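Local coordinates for PilY2 protein (PDB 3TDQ) that is a type 4 fimbrial biogenesis protein, probably acting in pilus assembly, with a small domain that probably has the OB fold, at residues Q5-G11 / V53-V59; G11-V16 / V47-V53; Y30-T36 / W63-I69. All blocks are in the same frame, centred on the assembly; numbering follows the deposited sequence. Where two conformers were deposited one is given.

Interaction 1 of 3, residues Q5-G11 / V53-V59; sequences QTFEGAG and VSYSGTV. With NA (sodium ion), chain D.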
loop_
_atom_site.group_PDB
_atom_site.type_symbol
_atom_site.label_atom_id
_atom_site.label_comp_id
_atom_site.label_asym_id
_atom_site.label_seq_id
_atom_site.Cartn_x
_atom_site.Cartn_y
_atom_site.Cartn_z
ATOM N N GLN A 5 2.966 8.813 18.326
ATOM C CA GLN A 5 3.335 9.827 17.335
ATOM C C GLN A 5 3.051 9.374 15.912
ATOM O O GLN A 5 3.172 10.160 14.982
ATOM C CB GLN A 5 4.816 10.230 17.503
ATOM C CG GLN A 5 5.075 10.843 18.887
ATOM C CD GLN A 5 4.196 12.060 19.194
ATOM O OE1 GLN A 5 3.788 12.829 18.302
ATOM N NE2 GLN A 5 3.866 12.252 20.467
ATOM N N THR A 6 2.698 8.109 15.730
ATOM C CA THR A 6 2.344 7.613 14.398
ATOM C C THR A 6 0.895 7.151 14.437
ATOM O O THR A 6 0.321 6.878 15.503
ATOM C CB THR A 6 3.280 6.489 13.905
ATOM O OG1 THR A 6 3.128 5.377 14.781
ATOM C CG2 THR A 6 4.754 6.922 13.824
ATOM N N PHE A 7 0.290 7.068 13.273
ATOM C CA PHE A 7 -1.090 6.585 13.184
ATOM C C PHE A 7 -1.268 5.782 11.896
ATOM O O PHE A 7 -0.502 5.944 10.946
ATOM C CB PHE A 7 -2.094 7.762 13.256
ATOM C CG PHE A 7 -2.102 8.590 12.000
ATOM C CD1 PHE A 7 -1.171 9.617 11.814
ATOM C CD2 PHE A 7 -3.019 8.320 10.986
ATOM C CE1 PHE A 7 -1.170 10.364 10.640
ATOM C CE2 PHE A 7 -3.013 9.048 9.813
ATOM C CZ PHE A 7 -2.097 10.079 9.648
ATOM N N GLU A 8 -2.317 4.966 11.851
ATOM C CA GLU A 8 -2.687 4.202 10.679
ATOM C C GLU A 8 -4.200 4.062 10.654
ATOM O O GLU A 8 -4.829 3.904 11.698
ATOM C CB GLU A 8 -2.006 2.821 10.667
ATOM C CG GLU A 8 -2.399 1.966 9.473
ATOM C CD GLU A 8 -1.591 0.697 9.304
ATOM O OE1 GLU A 8 -1.411 -0.048 10.293
ATOM O OE2 GLU A 8 -1.104 0.466 8.176
ATOM N N GLY A 9 -4.768 4.095 9.463
ATOM C CA GLY A 9 -6.203 3.902 9.293
ATOM C C GLY A 9 -6.563 3.429 7.906
ATOM O O GLY A 9 -5.686 3.155 7.081
ATOM N N ALA A 10 -7.870 3.335 7.649
ATOM C CA ALA A 10 -8.428 2.960 6.353
ATOM C C ALA A 10 -9.791 3.593 6.194
ATOM O O ALA A 10 -10.490 3.797 7.178
ATOM C CB ALA A 10 -8.517 1.447 6.209
ATOM N N GLY A 11 -10.137 3.964 4.973
ATOM C CA GLY A 11 -11.433 4.576 4.715
ATOM C C GLY A 11 -11.668 4.900 3.262
ATOM O O GLY A 11 -11.055 4.307 2.376
ATOM N N VAL A 53 -9.000 3.668 0.614
ATOM C CA VAL A 53 -7.569 3.778 0.972
ATOM C C VAL A 53 -7.174 3.186 2.313
ATOM O O VAL A 53 -7.982 3.112 3.224
ATOM C CB VAL A 53 -7.147 5.274 0.963
ATOM C CG1 VAL A 53 -7.069 5.830 -0.466
ATOM C CG2 VAL A 53 -8.064 6.138 1.866
ATOM N N SER A 54 -5.897 2.776 2.409
ATOM C CA SER A 54 -5.181 2.385 3.626
ATOM C C SER A 54 -4.095 3.425 3.749
ATOM O O SER A 54 -3.503 3.789 2.722
ATOM C CB SER A 54 -4.611 0.975 3.532
ATOM O OG SER A 54 -5.669 0.037 3.571
ATOM N N TYR A 55 -3.868 3.978 4.952
ATOM C CA TYR A 55 -2.873 5.051 5.060
ATOM C C TYR A 55 -2.198 5.052 6.418
ATOM O O TYR A 55 -2.745 4.534 7.394
ATOM C CB TYR A 55 -3.519 6.442 4.781
ATOM C CG TYR A 55 -4.761 6.690 5.608
ATOM C CD1 TYR A 55 -4.677 7.265 6.873
ATOM C CD2 TYR A 55 -6.011 6.253 5.172
ATOM C CE1 TYR A 55 -5.808 7.431 7.669
ATOM C CE2 TYR A 55 -7.147 6.391 5.972
ATOM C CZ TYR A 55 -7.041 6.984 7.217
ATOM O OH TYR A 55 -8.155 7.138 8.004
ATOM N N SER A 56 -1.025 5.675 6.484
ATOM C CA SER A 56 -0.296 5.815 7.739
ATOM C C SER A 56 0.483 7.105 7.709
ATOM O O SER A 56 0.696 7.673 6.636
ATOM C CB SER A 56 0.619 4.613 7.986
ATOM O OG SER A 56 1.547 4.433 6.932
ATOM N N GLY A 57 0.862 7.590 8.882
ATOM C CA GLY A 57 1.605 8.832 8.964
ATOM C C GLY A 57 2.035 9.197 10.362
ATOM O O GLY A 57 2.051 8.352 11.260
ATOM N N THR A 58 2.338 10.495 10.533
ATOM C CA THR A 58 2.833 11.080 11.763
ATOM C C THR A 58 1.828 12.092 12.263
ATOM O O THR A 58 1.271 12.876 11.486
ATOM C CB THR A 58 4.239 11.733 11.499
ATOM O OG1 THR A 58 5.154 10.720 11.088
ATOM C CG2 THR A 58 4.840 12.420 12.722
ATOM N N VAL A 59 1.628 12.083 13.568
ATOM C CA VAL A 59 0.759 13.030 14.254
ATOM C C VAL A 59 1.400 14.436 14.140
ATOM O O VAL A 59 2.606 14.585 14.348
ATOM C CB VAL A 59 0.505 12.588 15.726
ATOM C CG1 VAL A 59 -0.332 13.624 16.476
ATOM C CG2 VAL A 59 -0.186 11.204 15.756
HETATM NA NA NA D . 0.889 4.735 16.344
HETATM O O HOH W 1 4.581 13.766 16.034
HETATM O O HOH W 2 -10.838 6.330 8.198
HETATM O O HOH W 3 2.224 2.487 16.441
HETATM O O HOH W 4 -0.791 4.549 17.996
HETATM O O HOH W 5 0.305 3.346 14.046
#
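Residues 6-11 and 53-58 run antiparallel at 166°, with axes 4.7 Å apart, and pair without interruption from Thr-6/Thr-58 to Gly-11/Val-53. Paired backbone N-H...O bonds join Phe-7 to Gly-57, Gly-9 to Tyr-55 and Gly-11 to Val-53. Val-59 N to Gln-5 O (2.8 Å) closes the end. Two aromatic rings share one face of the sheet, and each lies over a glycine of the other strand. Phe-7 CG sits between its own N and carbonyl carbon (chi1 72°), which turns the ring back across Gly-57. Tyr-55 has the same turn, and its ring receives Gly-9 CA over the face in a CH-pi contact, 4.1 Å from the centroid. The two rings meet at their edges, Phe-7 CE2 to Tyr-55 CD1 (3.8 Å). Water 2 links Tyr-55 OH to Ala-10 O. On the other face, Glu-8 is hydrogen-bonded to Tyr-70 OH and to the backbone N of Lys-73 and Gln-74, all of the second subunit. Thr-6 chelates a sodium ion through O (2.4 Å) and OG1 (2.8 Å); Asp-3 O and three waters complete the site. An aromatic ring over its cross-strand glycine is a known antiparallel-sheet arrangement; the strand pairing is consistent with the OB fold.

Interaction 2 of 3, residues G11-V16 / V47-V53; sequences GVVFEV and VKPGSVV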
loop_
_atom_site.group_PDB
_atom_site.type_symbol
_atom_site.label_atom_id
_atom_site.label_comp_id
_atom_site.label_asym_id
_atom_site.label_seq_id
_atom_site.Cartn_x
_atom_site.Cartn_y
_atom_site.Cartn_z
ATOM N N GLY A 11 -10.137 3.964 4.973
ATOM C CA GLY A 11 -11.433 4.576 4.715
ATOM C C GLY A 11 -11.668 4.900 3.262
ATOM O O GLY A 11 -11.055 4.307 2.376
ATOM N N VAL A 12 -12.593 5.817 3.025
ATOM C CA VAL A 12 -12.998 6.275 1.698
ATOM C C VAL A 12 -12.686 7.764 1.587
ATOM O O VAL A 12 -13.047 8.529 2.478
ATOM C CB VAL A 12 -14.515 5.981 1.426
ATOM C CG1 VAL A 12 -14.938 6.459 0.036
ATOM C CG2 VAL A 12 -14.853 4.490 1.605
ATOM N N VAL A 13 -12.043 8.174 0.485
ATOM C CA VAL A 13 -11.768 9.588 0.215
ATOM C C VAL A 13 -13.091 10.251 -0.224
ATOM O O VAL A 13 -13.765 9.744 -1.119
ATOM C CB VAL A 13 -10.643 9.777 -0.860
ATOM C CG1 VAL A 13 -10.428 11.254 -1.189
ATOM C CG2 VAL A 13 -9.323 9.132 -0.419
ATOM N N PHE A 14 -13.460 11.369 0.395
ATOM C CA PHE A 14 -14.667 12.106 0.014
ATOM C C PHE A 14 -14.309 13.350 -0.809
ATOM O O PHE A 14 -15.058 13.726 -1.707
ATOM C CB PHE A 14 -15.486 12.495 1.253
ATOM C CG PHE A 14 -16.327 11.341 1.761
ATOM C CD1 PHE A 14 -15.750 10.303 2.488
ATOM C CD2 PHE A 14 -17.696 11.294 1.514
ATOM C CE1 PHE A 14 -16.524 9.227 2.938
ATOM C CE2 PHE A 14 -18.469 10.227 1.979
ATOM C CZ PHE A 14 -17.873 9.197 2.679
ATOM N N GLU A 15 -13.146 13.939 -0.554
ATOM C CA GLU A 15 -12.656 15.125 -1.261
ATOM C C GLU A 15 -11.162 15.242 -1.143
ATOM O O GLU A 15 -10.558 14.713 -0.207
ATOM C CB GLU A 15 -13.291 16.434 -0.702
ATOM C CG GLU A 15 -14.615 16.850 -1.318
ATOM C CD GLU A 15 -14.749 16.809 -2.834
ATOM O OE1 GLU A 15 -13.774 17.145 -3.550
ATOM O OE2 GLU A 15 -15.846 16.427 -3.304
ATOM N N VAL A 16 -10.569 15.972 -2.094
ATOM C CA VAL A 16 -9.152 16.283 -2.164
ATOM C C VAL A 16 -9.032 17.769 -2.480
ATOM O O VAL A 16 -9.666 18.253 -3.434
ATOM C CB VAL A 16 -8.378 15.436 -3.207
ATOM C CG1 VAL A 16 -6.869 15.652 -3.071
ATOM C CG2 VAL A 16 -8.722 13.955 -3.101
ATOM N N VAL A 47 -5.176 10.094 -5.478
ATOM C CA VAL A 47 -6.424 9.871 -4.744
ATOM C C VAL A 47 -7.525 10.755 -5.339
ATOM O O VAL A 47 -7.252 11.839 -5.846
ATOM C CB VAL A 47 -6.309 10.041 -3.204
ATOM C CG1 VAL A 47 -5.385 8.980 -2.612
ATOM C CG2 VAL A 47 -5.870 11.453 -2.801
ATOM N N LYS A 48 -8.755 10.242 -5.347
ATOM C CA LYS A 48 -9.918 10.950 -5.887
ATOM C C LYS A 48 -11.106 10.714 -4.973
ATOM O O LYS A 48 -11.104 9.699 -4.282
ATOM C CB LYS A 48 -10.265 10.402 -7.320
ATOM C CG LYS A 48 -9.173 10.477 -8.391
ATOM C CD LYS A 48 -8.917 11.897 -8.874
ATOM C CE LYS A 48 -7.707 11.979 -9.768
ATOM N NZ LYS A 48 -7.320 13.393 -10.016
ATOM N N PRO A 49 -12.191 11.522 -5.044
ATOM C CA PRO A 49 -13.423 11.151 -4.309
ATOM C C PRO A 49 -13.867 9.748 -4.736
ATOM O O PRO A 49 -13.867 9.449 -5.928
ATOM C CB PRO A 49 -14.433 12.217 -4.758
ATOM C CG PRO A 49 -13.579 13.389 -5.192
ATOM C CD PRO A 49 -12.380 12.764 -5.830
ATOM N N GLY A 50 -14.129 8.881 -3.772
ATOM C CA GLY A 50 -14.497 7.496 -4.038
ATOM C C GLY A 50 -13.346 6.517 -3.878
ATOM O O GLY A 50 -13.593 5.310 -3.835
ATOM N N SER A 51 -12.074 7.002 -3.790
ATOM C CA SER A 51 -10.933 6.088 -3.594
ATOM C C SER A 51 -11.041 5.401 -2.246
ATOM O O SER A 51 -11.343 6.053 -1.236
ATOM C CB SER A 51 -9.588 6.817 -3.681
ATOM O OG SER A 51 -9.370 7.423 -4.941
ATOM N N VAL A 52 -10.816 4.082 -2.229
ATOM C CA VAL A 52 -10.828 3.313 -0.992
ATOM C C VAL A 52 -9.357 3.225 -0.601
ATOM O O VAL A 52 -8.544 2.821 -1.432
ATOM C CB VAL A 52 -11.535 1.941 -1.153
ATOM C CG1 VAL A 52 -11.289 1.047 0.061
ATOM C CG2 VAL A 52 -13.028 2.120 -1.416
ATOM N N VAL A 53 -9.000 3.668 0.614
ATOM C CA VAL A 53 -7.569 3.778 0.972
ATOM C C VAL A 53 -7.174 3.186 2.313
ATOM O O VAL A 53 -7.982 3.112 3.224
ATOM C CB VAL A 53 -7.147 5.274 0.963
ATOM C CG1 VAL A 53 -7.069 5.830 -0.466
ATOM C CG2 VAL A 53 -8.064 6.138 1.866
#
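Pro-49 CB and CG touch the carbonyl oxygen of Phe-14, with CB 3.5 Å from Phe-14 O; the carboxylate oxygen Glu-15 OE1 is a looser neighbour of CG. The Phe-14 side chain leaves its backbone away from 47-53, and its ring meets that of His-27. Pro-49 belongs to a type II beta turn, Lys-48 to Ser-51, with Gly-50 after it (phi 100°). The turn leads into strand 52-58 of what is probably an OB-fold barrel. Its own backbone bond runs from Ser-51 N to Lys-48 O (2.9 Å). Ser-51 OG also accepts a bond from Lys-48 N (2.9 Å), across the turn. Two nearly straight bonds tie the turn to strand 6-17: Val-13 N to Ser-51 O and Gly-50 N to Val-13 O, both 2.8 Å. Beyond Val-13 the strand carries a classic beta bulge, where Phe-14 and Glu-15 both face Asp-24. Val-13 is a buried side chain, central to the contact. Its CG1, anti to the backbone N (chi1 177°), packs against Lys-48 O (3.5 Å). CG2 instead meets Val-53 CG2 at 4.0 Å, and these two side chains cross at about a right angle. Val-23 and Ile-25 of the neighbouring strand also touch Val-13. Further along, Val-16 and Val-47 form a second apolar pair, again crossed at about a right angle, with Val-16 CG2 3.8 Å from Val-47 CG2.

Interaction 3 of 3, residues Y30-T36 / W63-I69; sequences YRLPNST and WSTITDI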
loop_
_atom_site.group_PDB
_atom_site.type_symbol
_atom_site.label_atom_id
_atom_site.label_comp_id
_atom_site.label_asym_id
_atom_site.label_seq_id
_atom_site.Cartn_x
_atom_site.Cartn_y
_atom_site.Cartn_z
ATOM N N TYR A 30 -6.696 15.340 6.724
ATOM C CA TYR A 30 -5.306 15.013 6.870
ATOM C C TYR A 30 -4.481 15.832 5.926
ATOM O O TYR A 30 -4.953 16.159 4.832
ATOM C CB TYR A 30 -5.066 13.515 6.516
ATOM C CG TYR A 30 -5.845 12.547 7.370
ATOM C CD1 TYR A 30 -7.150 12.182 7.032
ATOM C CD2 TYR A 30 -5.296 12.022 8.542
ATOM C CE1 TYR A 30 -7.895 11.326 7.838
ATOM C CE2 TYR A 30 -6.031 11.147 9.348
ATOM C CZ TYR A 30 -7.330 10.799 8.985
ATOM O OH TYR A 30 -8.093 9.956 9.750
ATOM N N ARG A 31 -3.233 16.112 6.312
ATOM C CA ARG A 31 -2.301 16.786 5.423
ATOM C C ARG A 31 -1.727 15.721 4.508
ATOM O O ARG A 31 -1.328 14.660 4.989
ATOM C CB ARG A 31 -1.185 17.510 6.212
ATOM C CG ARG A 31 -0.191 18.296 5.336
ATOM C CD ARG A 31 -0.741 19.650 4.883
ATOM N NE ARG A 31 -1.127 20.480 6.023
ATOM C CZ ARG A 31 -1.955 21.511 5.958
ATOM N NH1 ARG A 31 -2.484 21.875 4.798
ATOM N NH2 ARG A 31 -2.262 22.190 7.055
ATOM N N LEU A 32 -1.720 15.970 3.199
ATOM C CA LEU A 32 -1.149 15.039 2.236
ATOM C C LEU A 32 -0.106 15.852 1.433
ATOM O O LEU A 32 -0.443 16.491 0.443
ATOM C CB LEU A 32 -2.230 14.378 1.370
ATOM C CG LEU A 32 -1.788 13.327 0.342
ATOM C CD1 LEU A 32 -0.860 12.270 0.947
ATOM C CD2 LEU A 32 -3.001 12.634 -0.233
ATOM N N PRO A 33 1.139 15.937 1.946
ATOM C CA PRO A 33 2.153 16.789 1.297
ATOM C C PRO A 33 2.631 16.196 -0.011
ATOM O O PRO A 33 2.455 15.002 -0.245
ATOM C CB PRO A 33 3.291 16.868 2.344
ATOM C CG PRO A 33 3.164 15.643 3.137
ATOM C CD PRO A 33 1.691 15.251 3.130
ATOM N N ASN A 34 3.239 17.033 -0.865
ATOM C CA ASN A 34 3.781 16.589 -2.169
ATOM C C ASN A 34 4.891 15.543 -1.999
ATOM O O ASN A 34 5.141 14.786 -2.915
ATOM C CB ASN A 34 4.343 17.809 -2.942
ATOM C CG ASN A 34 3.315 18.858 -3.333
ATOM O OD1 ASN A 34 2.078 18.642 -3.255
ATOM N ND2 ASN A 34 3.815 20.040 -3.715
ATOM N N SER A 35 5.543 15.503 -0.811
ATOM C CA SER A 35 6.620 14.561 -0.487
ATOM C C SER A 35 6.095 13.121 -0.286
ATOM O O SER A 35 6.906 12.207 -0.285
ATOM C CB SER A 35 7.399 15.045 0.739
ATOM O OG SER A 35 6.550 15.167 1.870
ATOM N N THR A 36 4.755 12.900 -0.168
ATOM C CA THR A 36 4.180 11.539 -0.084
ATOM C C THR A 36 4.036 11.123 -1.524
ATOM O O THR A 36 3.104 11.564 -2.224
ATOM C CB THR A 36 2.891 11.535 0.732
ATOM O OG1 THR A 36 3.238 12.046 2.021
ATOM C CG2 THR A 36 2.247 10.126 0.831
ATOM N N TRP A 63 -3.199 19.488 11.125
ATOM C CA TRP A 63 -3.670 18.198 10.634
ATOM C C TRP A 63 -2.563 17.186 10.656
ATOM O O TRP A 63 -1.419 17.537 10.346
ATOM C CB TRP A 63 -4.243 18.334 9.200
ATOM C CG TRP A 63 -5.219 19.475 9.058
ATOM C CD1 TRP A 63 -4.976 20.703 8.517
ATOM C CD2 TRP A 63 -6.548 19.529 9.595
ATOM N NE1 TRP A 63 -6.095 21.506 8.636
ATOM C CE2 TRP A 63 -7.079 20.800 9.283
ATOM C CE3 TRP A 63 -7.334 18.635 10.343
ATOM C CZ2 TRP A 63 -8.373 21.184 9.660
ATOM C CZ3 TRP A 63 -8.629 18.996 10.672
ATOM C CH2 TRP A 63 -9.123 20.271 10.369
ATOM N N SER A 64 -2.896 15.912 10.965
ATOM C CA SER A 64 -1.887 14.843 10.953
ATOM C C SER A 64 -1.489 14.552 9.515
ATOM O O SER A 64 -2.283 14.776 8.594
ATOM C CB SER A 64 -2.380 13.603 11.678
ATOM O OG SER A 64 -2.292 13.884 13.072
ATOM N N THR A 65 -0.222 14.156 9.316
ATOM C CA THR A 65 0.385 14.027 8.001
ATOM C C THR A 65 0.437 12.588 7.520
ATOM O O THR A 65 1.049 11.746 8.171
ATOM C CB THR A 65 1.805 14.639 8.051
ATOM O OG1 THR A 65 1.694 15.988 8.480
ATOM C CG2 THR A 65 2.513 14.626 6.696
ATOM N N ILE A 66 -0.169 12.327 6.353
ATOM C CA ILE A 66 -0.128 11.006 5.729
ATOM C C ILE A 66 1.193 10.918 4.961
ATOM O O ILE A 66 1.440 11.733 4.058
ATOM C CB ILE A 66 -1.377 10.733 4.835
ATOM C CG1 ILE A 66 -2.650 10.552 5.706
ATOM C CG2 ILE A 66 -1.129 9.493 3.938
ATOM C CD1 ILE A 66 -3.986 10.489 4.921
ATOM N N THR A 67 2.041 9.943 5.333
ATOM C CA THR A 67 3.344 9.755 4.680
ATOM C C THR A 67 3.328 8.516 3.783
ATOM O O THR A 67 4.281 8.293 3.041
ATOM C CB THR A 67 4.482 9.669 5.724
ATOM O OG1 THR A 67 4.210 8.569 6.588
ATOM C CG2 THR A 67 4.628 10.954 6.535
ATOM N N ASP A 68 2.237 7.733 3.827
ATOM C CA ASP A 68 2.096 6.497 3.036
ATOM C C ASP A 68 0.622 6.224 2.785
ATOM O O ASP A 68 -0.154 6.151 3.743
ATOM C CB ASP A 68 2.749 5.299 3.790
ATOM C CG ASP A 68 2.952 4.026 2.963
ATOM O OD1 ASP A 68 2.651 4.044 1.755
ATOM O OD2 ASP A 68 3.436 3.021 3.527
ATOM N N ILE A 69 0.211 6.127 1.515
ATOM C CA ILE A 69 -1.209 5.861 1.234
ATOM C C ILE A 69 -1.334 4.916 0.031
ATOM O O ILE A 69 -0.660 5.097 -0.980
ATOM C CB ILE A 69 -2.035 7.173 1.080
ATOM C CG1 ILE A 69 -3.560 6.894 0.941
ATOM C CG2 ILE A 69 -1.473 8.100 -0.019
ATOM C CD1 ILE A 69 -4.492 8.152 1.278
HETATM O O HOH W 6 -0.843 20.062 9.206
#
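Thr-36 OG1 donates to Ile-66 O at 2.7 Å, in the carbonyl plane and on a lone pair. Pro-33 CD also lies 3.6 Å from Ile-66 O. With OG1 beside the backbone N (chi1 -58°), the Thr-36 hydroxyl faces Ile-66 O and the CG2 methyl lies against the Thr-67 carbonyl. A type I beta turn, Pro-33 to Thr-36, brings the threonine back to the strand. Two backbone bonds hold the other end of the contact: Arg-31 N to Ser-64 O (2.8 Å) and Ile-66 N to Arg-31 O (2.9 Å). They flank Thr-65 in the pattern of a parallel bridge.

Ile-66 fills the inner side. Its CD1 rests 3.6 Å from Tyr-30 CB, and its CG2 meets Leu-32 CD1. In one of the two deposited conformers of Arg-31, NH2 comes to the edge of the Trp-63 ring, 3.4 Å from Trp-63 CD1, with the guanidinium and ring planes 69° apart. On the far side of the strand, Asp-68 forms salt bridges with Arg-38 and with Lys-73 of the second subunit. Thr-67 and Asp-68 both face Ser-56 in a classic beta bulge. The short parallel bridge between the third and fifth strands of the sheet is consistent with the closure characteristic of an OB-fold barrel.

Overall arrangement
Interaction 2 carries the pairing of interaction 1 on into the turn that precedes strand 52-58. They share Gly-11 and Val-53, and their centres lie about 14 Å apart on opposite sides of the chain's centre. Interactions 1 and 3 have centres about 9 Å apart and adjoin through strands 52-58 and 65-71, where Thr-65 N is 2.9 Å from Thr-58 O. Interactions 2 and 3 meet in the interior, with Val-53 CG1 3.9 Å from Ile-69 CD1. A glycerol, probably from the crystallisation liquor, is hydrogen-bonded to Ile-69 O and lies about 5 Å from the Val-47 side chain. The sodium ion sits at the Thr-6 end of interaction 1. Interactions 1 and 3 also touch the second subunit.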